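Local structure of uncharacterized protein RPA4348 (Rhodopseudomonas palustris, 3DM8) at residues D82-Y90 with S102-F111. The protein is of unknown function but belongs to the nuclear transport factor 2 family, in its SnoaL-like branch, and may be an isomerase. Numbering follows the deposited sequence.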
ATOM      1  N   ASP A  82       2.285  17.295   9.002  1.00 16.81           N
ATOM      2  CA  ASP A  82       2.451  16.368  10.170  1.00 17.10           C
ATOM      3  C   ASP A  82       2.075  14.970   9.708  1.00 16.20           C
ATOM      4  O   ASP A  82       1.510  14.159  10.440  1.00 15.34           O
ATOM      5  CB  ASP A  82       1.548  16.818  11.343  1.00 17.67           C
ATOM      6  CG  ASP A  82       2.102  18.013  12.126  1.00 22.20           C
ATOM      7  OD1 ASP A  82       3.323  18.020  12.439  1.00 25.31           O
ATOM      8  OD2 ASP A  82       1.293  18.930  12.482  1.00 25.11           O
ATOM      9  N   SER A  83       2.353  14.715   8.439  1.00 14.85           N
ATOM     10  CA  SER A  83       1.888  13.491   7.817  1.00 14.77           C
ATOM     11  C   SER A  83       2.624  13.151   6.534  1.00 13.61           C
ATOM     12  O   SER A  83       3.235  13.978   5.895  1.00 12.75           O
ATOM     13  CB  SER A  83       0.368  13.551   7.570  1.00 15.71           C
ATOM     14  OG  SER A  83      -0.031  14.592   6.695  1.00 19.18           O
ATOM     15  N   ALA A  84       2.597  11.897   6.169  1.00 11.75           N
ATOM     16  CA  ALA A  84       3.232  11.515   4.915  1.00 12.12           C
ATOM     17  C   ALA A  84       2.682  10.195   4.428  1.00 13.43           C
ATOM     18  O   ALA A  84       2.210   9.377   5.227  1.00 12.59           O
ATOM     19  CB  ALA A  84       4.752  11.436   5.073  1.00 12.49           C
ATOM     20  N   ALA A  85       2.760  10.008   3.113  1.00 13.83           N
ATOM     21  CA  ALA A  85       2.517   8.686   2.491  1.00 14.53           C
ATOM     22  C   ALA A  85       3.639   8.372   1.536  1.00 14.66           C
ATOM     23  O   ALA A  85       4.176   9.250   0.846  1.00 16.30           O
ATOM     24  CB  ALA A  85       1.160   8.665   1.755  1.00 15.39           C
ATOM     25  N   SER A  86       4.067   7.125   1.535  1.00 14.30           N
ATOM     26  CA  SER A  86       5.060   6.756   0.567  0.50 14.90           C
ATOM     27  C   SER A  86       5.103   5.315   0.221  1.00 15.10           C
ATOM     28  O   SER A  86       4.585   4.463   0.931  1.00 14.97           O
ATOM     29  CB  SER A  86       6.418   7.226   1.022  0.50 16.01           C
ATOM     30  OG  SER A  86       6.814   6.561   2.223  0.50 18.28           O
ATOM     31  N   MET A  87       5.661   5.110  -0.939  1.00 13.90           N
ATOM     32  CA  MET A  87       5.853   3.802  -1.504  1.00 15.26           C
ATOM     33  C   MET A  87       7.334   3.532  -1.632  1.00 16.84           C
ATOM     34  O   MET A  87       8.042   4.285  -2.286  1.00 16.65           O
ATOM     35  CB  MET A  87       5.275   3.744  -2.875  1.00 15.79           C
ATOM     36  CG  MET A  87       5.569   2.404  -3.396  1.00 22.52           C
ATOM     37  SD  MET A  87       3.983   1.580  -3.350  1.00 37.67           S
ATOM     38  CE  MET A  87       3.708   1.952  -5.010  1.00 22.90           C
ATOM     39  N   VAL A  88       7.796   2.450  -1.011  1.00 15.99           N
ATOM     40  CA  VAL A  88       9.207   2.118  -1.013  0.50 16.85           C
ATOM     41  C   VAL A  88       9.420   0.629  -1.148  1.00 16.69           C
ATOM     42  O   VAL A  88       8.595  -0.171  -0.709  1.00 16.35           O
ATOM     43  CB  VAL A  88       9.915   2.638   0.258  0.50 16.73           C
ATOM     44  CG1 VAL A  88       9.460   4.060   0.589  0.50 16.84           C
ATOM     45  CG2 VAL A  88       9.708   1.704   1.464  0.50 17.51           C
ATOM     46  N   ARG A  89      10.528   0.299  -1.776  1.00 18.03           N
ATOM     47  CA  ARG A  89      10.976  -1.085  -1.945  1.00 18.73           C
ATOM     48  C   ARG A  89      12.272  -1.305  -1.158  1.00 18.00           C
ATOM     49  O   ARG A  89      13.195  -0.514  -1.192  1.00 17.88           O
ATOM     50  CB  ARG A  89      11.213  -1.406  -3.399  1.00 21.07           C
ATOM     51  CG  ARG A  89      10.608  -2.715  -3.802  1.00 27.31           C
ATOM     52  CD  ARG A  89      11.286  -3.318  -4.957  1.00 33.17           C
ATOM     53  NE  ARG A  89      11.999  -2.337  -5.750  1.00 37.86           N
ATOM     54  CZ  ARG A  89      13.195  -2.596  -6.258  1.00 40.47           C
ATOM     55  NH1 ARG A  89      13.745  -3.780  -6.020  1.00 41.53           N
ATOM     56  NH2 ARG A  89      13.828  -1.693  -6.997  1.00 43.42           N
ATOM     57  N   TYR A  90      12.240  -2.351  -0.374  1.00 16.23           N
ATOM     58  CA  TYR A  90      13.388  -2.786   0.444  1.00 15.62           C
ATOM     59  C   TYR A  90      13.960  -4.022  -0.226  1.00 13.99           C
ATOM     60  O   TYR A  90      13.231  -4.983  -0.506  1.00 11.59           O
ATOM     61  CB  TYR A  90      12.947  -3.249   1.829  1.00 17.40           C
ATOM     62  CG  TYR A  90      12.814  -2.265   2.973  1.00 21.45           C
ATOM     63  CD1 TYR A  90      12.655  -2.746   4.284  1.00 26.35           C
ATOM     64  CD2 TYR A  90      12.815  -0.911   2.769  1.00 25.33           C
ATOM     65  CE1 TYR A  90      12.518  -1.869   5.368  1.00 29.86           C
ATOM     66  CE2 TYR A  90      12.679  -0.012   3.844  1.00 29.03           C
ATOM     67  CZ  TYR A  90      12.527  -0.501   5.133  1.00 29.64           C
ATOM     68  OH  TYR A  90      12.410   0.374   6.189  1.00 33.60           O
ATOM     69  N   SER A 102      12.825  -9.163  -1.738  1.00 18.04           N
ATOM     70  CA  SER A 102      12.441  -7.762  -2.073  1.00 17.79           C
ATOM     71  C   SER A 102      11.022  -7.535  -1.597  1.00 18.42           C
ATOM     72  O   SER A 102      10.145  -8.383  -1.816  1.00 20.09           O
ATOM     73  CB  SER A 102      12.616  -7.546  -3.584  1.00 18.83           C
ATOM     74  OG  SER A 102      12.032  -6.343  -4.049  1.00 21.73           O
ATOM     75  N   VAL A 103      10.793  -6.419  -0.916  1.00 17.02           N
ATOM     76  CA  VAL A 103       9.494  -6.097  -0.314  1.00 18.75           C
ATOM     77  C   VAL A 103       9.036  -4.735  -0.787  1.00 17.36           C
ATOM     78  O   VAL A 103       9.756  -3.766  -0.618  1.00 15.88           O
ATOM     79  CB  VAL A 103       9.604  -6.074   1.219  1.00 19.49           C
ATOM     80  CG1 VAL A 103       8.245  -5.869   1.851  1.00 23.15           C
ATOM     81  CG2 VAL A 103      10.210  -7.391   1.727  1.00 23.41           C
ATOM     82  N   ARG A 104       7.844  -4.671  -1.389  1.00 15.75           N
ATOM     83  CA  ARG A 104       7.292  -3.403  -1.783  1.00 16.40           C
ATOM     84  C   ARG A 104       6.180  -3.001  -0.809  1.00 14.82           C
ATOM     85  O   ARG A 104       5.257  -3.780  -0.542  1.00 13.54           O
ATOM     86  CB  ARG A 104       6.703  -3.474  -3.180  1.00 17.69           C
ATOM     87  CG  ARG A 104       6.213  -2.156  -3.569  1.00 18.96           C
ATOM     88  CD  ARG A 104       5.659  -2.140  -4.955  1.00 25.76           C
ATOM     89  NE  ARG A 104       6.683  -1.701  -5.917  1.00 26.64           N
ATOM     90  CZ  ARG A 104       7.286  -2.498  -6.783  1.00 25.14           C
ATOM     91  NH1 ARG A 104       7.070  -3.807  -6.804  1.00 27.34           N
ATOM     92  NH2 ARG A 104       8.180  -1.980  -7.598  1.00 29.23           N
ATOM     93  N   MET A 105       6.302  -1.805  -0.254  1.00 13.71           N
ATOM     94  CA  MET A 105       5.422  -1.382   0.836  1.00 13.86           C
ATOM     95  C   MET A 105       4.865   0.012   0.553  1.00 13.49           C
ATOM     96  O   MET A 105       5.505   0.817  -0.095  1.00 15.15           O
ATOM     97  CB  MET A 105       6.164  -1.362   2.171  1.00 16.74           C
ATOM     98  CG  MET A 105       6.945  -2.600   2.516  1.00 21.87           C
ATOM     99  SD  MET A 105       8.100  -2.278   3.917  1.00 30.22           S
ATOM    100  CE  MET A 105       9.287  -1.198   3.146  1.00 30.23           C
ATOM    101  N   ALA A 106       3.666   0.250   1.068  1.00 12.21           N
ATOM    102  CA  ALA A 106       3.039   1.564   1.094  1.00 11.68           C
ATOM    103  C   ALA A 106       2.782   1.923   2.549  1.00 13.65           C
ATOM    104  O   ALA A 106       2.164   1.152   3.295  1.00 12.89           O
ATOM    105  CB  ALA A 106       1.728   1.542   0.313  1.00 13.09           C
ATOM    106  N   LEU A 107       3.297   3.081   2.933  1.00 13.07           N
ATOM    107  CA  LEU A 107       3.366   3.555   4.325  1.00 15.21           C
ATOM    108  C   LEU A 107       2.605   4.883   4.462  1.00 14.23           C
ATOM    109  O   LEU A 107       2.831   5.807   3.706  1.00 15.11           O
ATOM    110  CB  LEU A 107       4.872   3.760   4.647  1.00 16.84           C
ATOM    111  CG  LEU A 107       5.266   4.309   5.986  1.00 22.08           C
ATOM    112  CD1 LEU A 107       5.008   3.198   7.006  1.00 27.47           C
ATOM    113  CD2 LEU A 107       6.741   4.710   5.953  1.00 25.71           C
ATOM    114  N   PHE A 108       1.683   4.944   5.415  1.00 14.61           N
ATOM    115  CA  PHE A 108       1.017   6.163   5.807  1.00 12.94           C
ATOM    116  C   PHE A 108       1.323   6.478   7.231  1.00 12.86           C
ATOM    117  O   PHE A 108       1.106   5.635   8.116  1.00 13.43           O
ATOM    118  CB  PHE A 108      -0.506   6.048   5.631  1.00 14.74           C
ATOM    119  CG  PHE A 108      -0.938   5.805   4.193  1.00 15.31           C
ATOM    120  CD1 PHE A 108      -0.732   4.579   3.585  1.00 18.39           C
ATOM    121  CD2 PHE A 108      -1.533   6.810   3.488  1.00 16.17           C
ATOM    122  CE1 PHE A 108      -1.122   4.386   2.267  1.00 19.03           C
ATOM    123  CE2 PHE A 108      -1.903   6.619   2.161  1.00 19.69           C
ATOM    124  CZ  PHE A 108      -1.692   5.376   1.583  1.00 18.38           C
ATOM    125  N   THR A 109       1.848   7.692   7.463  1.00 11.52           N
ATOM    126  CA  THR A 109       2.293   8.085   8.785  1.00 12.21           C
ATOM    127  C   THR A 109       1.707   9.431   9.217  1.00 12.30           C
ATOM    128  O   THR A 109       1.452  10.309   8.417  1.00 11.94           O
ATOM    129  CB  THR A 109       3.845   8.227   8.822  1.00 13.08           C
ATOM    130  OG1 THR A 109       4.249   9.025   7.746  1.00 13.23           O
ATOM    131  CG2 THR A 109       4.528   6.901   8.617  1.00 13.34           C
ATOM    132  N   GLN A 110       1.478   9.525  10.504  1.00 12.59           N
ATOM    133  CA  GLN A 110       1.072  10.749  11.140  1.00 13.70           C
ATOM    134  C   GLN A 110       2.050  11.052  12.276  1.00 13.67           C
ATOM    135  O   GLN A 110       2.544  10.139  12.947  1.00 13.22           O
ATOM    136  CB  GLN A 110      -0.366  10.611  11.713  1.00 15.69           C
ATOM    137  CG  GLN A 110      -1.489  10.309  10.692  1.00 18.22           C
ATOM    138  CD  GLN A 110      -1.935  11.478   9.827  1.00 25.50           C
ATOM    139  OE1 GLN A 110      -1.802  12.675  10.190  1.00 30.62           O
ATOM    140  NE2 GLN A 110      -2.520  11.141   8.672  1.00 28.16           N
ATOM    141  N   PHE A 111       2.305  12.339  12.488  1.00 13.76           N
ATOM    142  CA  PHE A 111       3.214  12.800  13.517  1.00 13.34           C
ATOM    143  C   PHE A 111       2.604  13.927  14.333  1.00 15.10           C
ATOM    144  O   PHE A 111       1.748  14.691  13.861  1.00 13.50           O
ATOM    145  CB  PHE A 111       4.519  13.318  12.915  1.00 15.16           C
ATOM    146  CG  PHE A 111       5.223  12.348  12.042  1.00 12.11           C
ATOM    147  CD1 PHE A 111       4.905  12.236  10.690  1.00 14.61           C
ATOM    148  CD2 PHE A 111       6.257  11.576  12.558  1.00 14.23           C
ATOM    149  CE1 PHE A 111       5.558  11.335   9.873  1.00 15.59           C
ATOM    150  CE2 PHE A 111       6.908  10.639  11.732  1.00 16.44           C
ATOM    151  CZ  PHE A 111       6.554  10.511  10.427  1.00 14.64           C
TER
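Two neighbouring strands of the curved NTF2-like sheet, 83-94 and 100-112, form an antiparallel beta hairpin here, their short segments running at 166°. Nine backbone hydrogen bonds give the evidence for register: Ala84, Ser86, Val88 and Tyr90 each exchange a reciprocal pair with Thr109, Leu107, Met105 and Val103, and Phe111 N adds a ninth to Asp82 O at 2.9 Å. On the face turned toward helix 5-19, Met105 reaches across the strands to Tyr90. Its methyl CE lies 3.5 Å from the centroid of the Tyr90 ring, 9° off the normal, a CH-pi contact over the ring centre, while SD stays farther above the same face in a Met-aromatic contact. The bend at chi3 (-69°) turns CE back toward strand 83-94, where it also meets Val88 CG2. With alanine at Tyr90, the methyl is likely to lose its aromatic floor and a gap to open beside Leu13 and Tyr72. On the opposite face, which packs on the second subunit, Ala85 CB meets Phe108 CD2 at 3.7 Å. Arg89 NE lies 4.3 Å from Arg104 NH2, yet Glu75 forms a salt bridge with Arg104 NH2 and a long, weak ion pair with Arg89 NE, so its carboxylate probably offsets the like charges. The chemistry therefore divides by face: a methionine-tyrosine contact beneath the helix, and toward the dimer partner small and aromatic groups with Arg104, which makes a cation-pi contact with Tyr38 of the second subunit.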